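Local atomic coordinates of malonyl CoA:acyl carrier protein malonyltransferase (Streptomyces coelicolor, PDB entry 1NM2), a protein that probably catalyses transfer of the malonyl group from malonyl-CoA to holo-acyl carrier protein, a step that supplies fatty acid biosynthesis with its extender unit. Residues A161-N164 / Q168-A171. Residues are numbered along the deposited sequence; the frame is centred on the assembly and turned at random.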
ATOM      1  N   ALA A 161      -5.640  10.450   8.017  1.00 18.27           N
ATOM      2  CA  ALA A 161      -5.547   9.654   6.793  1.00 17.39           C
ATOM      3  C   ALA A 161      -4.834   8.313   6.947  1.00 19.12           C
ATOM      4  O   ALA A 161      -5.182   7.334   6.283  1.00 20.04           O
ATOM      5  CB  ALA A 161      -4.875  10.479   5.701  1.00 17.88           C
ATOM      6  N   ASN A 162      -3.826   8.274   7.810  1.00 18.45           N
ATOM      7  CA  ASN A 162      -3.073   7.053   8.058  1.00 18.90           C
ATOM      8  C   ASN A 162      -2.975   6.790   9.553  1.00 18.68           C
ATOM      9  O   ASN A 162      -2.520   7.650  10.306  1.00 19.04           O
ATOM     10  CB  ASN A 162      -1.631   7.160   7.542  1.00 19.26           C
ATOM     11  CG  ASN A 162      -1.468   6.765   6.082  1.00 18.22           C
ATOM     12  OD1 ASN A 162      -0.354   6.491   5.649  1.00 22.76           O
ATOM     13  ND2 ASN A 162      -2.550   6.755   5.319  1.00 16.31           N
ATOM     14  N   VAL A 163      -3.414   5.611   9.977  1.00 17.97           N
ATOM     15  CA  VAL A 163      -3.286   5.187  11.372  1.00 18.30           C
ATOM     16  C   VAL A 163      -2.515   3.890  11.157  1.00 18.05           C
ATOM     17  O   VAL A 163      -3.099   2.828  10.936  1.00 18.40           O
ATOM     18  CB  VAL A 163      -4.645   4.911  12.032  1.00 17.29           C
ATOM     19  CG1 VAL A 163      -4.439   4.510  13.493  1.00 17.67           C
ATOM     20  CG2 VAL A 163      -5.509   6.167  11.966  1.00 17.43           C
ATOM     21  N   ASN A 164      -1.193   3.997  11.198  1.00 18.04           N
ATOM     22  CA  ASN A 164      -0.318   2.866  10.916  1.00 18.85           C
ATOM     23  C   ASN A 164       0.163   1.963  12.033  1.00 19.54           C
ATOM     24  O   ASN A 164       0.932   1.039  11.778  1.00 20.47           O
ATOM     25  CB  ASN A 164       0.887   3.366  10.126  1.00 17.76           C
ATOM     26  CG  ASN A 164       0.482   4.051   8.843  1.00 17.54           C
ATOM     27  OD1 ASN A 164      -0.483   3.643   8.195  1.00 19.81           O
ATOM     28  ND2 ASN A 164       1.213   5.088   8.463  1.00 15.13           N
ATOM     29  N   GLN A 168       1.851   5.554  15.261  1.00 23.59           N
ATOM     30  CA  GLN A 168       2.060   6.438  14.115  1.00 21.36           C
ATOM     31  C   GLN A 168       0.778   6.997  13.498  1.00 20.23           C
ATOM     32  O   GLN A 168      -0.169   6.255  13.215  1.00 19.80           O
ATOM     33  CB  GLN A 168       2.884   5.714  13.049  1.00 21.88           C
ATOM     34  CG  GLN A 168       4.378   5.681  13.357  1.00 25.67           C
ATOM     35  CD  GLN A 168       5.169   4.872  12.349  1.00 27.39           C
ATOM     36  OE1 GLN A 168       4.836   4.839  11.159  1.00 29.06           O
ATOM     37  NE2 GLN A 168       6.232   4.223  12.815  1.00 27.61           N
ATOM     38  N   ILE A 169       0.770   8.313  13.286  1.00 18.17           N
ATOM     39  CA  ILE A 169      -0.375   9.024  12.720  1.00 16.38           C
ATOM     40  C   ILE A 169       0.030   9.968  11.579  1.00 16.41           C
ATOM     41  O   ILE A 169       1.011  10.709  11.686  1.00 15.56           O
ATOM     42  CB  ILE A 169      -1.077   9.906  13.794  1.00 17.22           C
ATOM     43  CG1 ILE A 169      -1.560   9.057  14.977  1.00 17.32           C
ATOM     44  CG2 ILE A 169      -2.231  10.669  13.160  1.00 17.16           C
ATOM     45  CD1 ILE A 169      -2.772   8.198  14.685  1.00 15.68           C
ATOM     46  N   VAL A 170      -0.726   9.940  10.487  1.00 16.92           N
ATOM     47  CA  VAL A 170      -0.472  10.843   9.368  1.00 16.28           C
ATOM     48  C   VAL A 170      -1.710  11.715   9.186  1.00 17.32           C
ATOM     49  O   VAL A 170      -2.822  11.205   9.013  1.00 17.75           O
ATOM     50  CB  VAL A 170      -0.213  10.091   8.046  1.00 17.56           C
ATOM     51  CG1 VAL A 170      -0.057  11.089   6.915  1.00 15.06           C
ATOM     52  CG2 VAL A 170       1.040   9.237   8.163  1.00 18.47           C
ATOM     53  N   ALA A 171      -1.515  13.027   9.238  1.00 16.80           N
ATOM     54  CA  ALA A 171      -2.615  13.972   9.076  1.00 17.31           C
ATOM     55  C   ALA A 171      -2.705  14.398   7.615  1.00 17.25           C
ATOM     56  O   ALA A 171      -1.697  14.429   6.914  1.00 19.31           O
ATOM     57  CB  ALA A 171      -2.395  15.195   9.966  1.00 16.37           C
TER
HETATM   58  O   HOH W   1       3.407   6.449   9.507  1.00 33.30           O
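N162 and V170 face each other as an antiparallel hydrogen-bonded pair, their side chains side by side on one face of the hairpin and pointing the same way. Packing is close at the root: N162 CB lies 3.3 Å from V170 CB and 3.4 Å from V170 CG2. The backbone bond from V170 N to N162 O is short (2.9 Å), whereas the return bond from N162 N to V170 O is weak; N164 N to Q168 O (3.2 Å) is more bent, at 143°. A161 and N162 both face V170, which meets the definition of a classic beta bulge.

The N162 amide swings beside its own backbone N (chi1 -87°), and ND2 turns back to A161 O at 2.9 Å. That nearly straight bond (174°) lies in the plane of the N162 amide but above that of the A161 carbonyl, limiting the amide's rotation. This face borders the active site: the N162 side chain is about 5 Å from a bound acetate that mimics a malonyl group, and near, without touching, the probable nucleophile elbow.

N164 ND2 donates to a water (2.8 Å) that in turn donates to Q168 OE1, bridging the strands; N164 OD1 accepts from H97 NE2. On the reverse face V163 CG1 meets I169 CD1 at 4.2 Å.

In the mixed sheet, strand 136-143 flanks 168-171, V256 of strand 256-257 hydrogen-bonds through its backbone to A161 and V163, and helix 146-155 packs on I169.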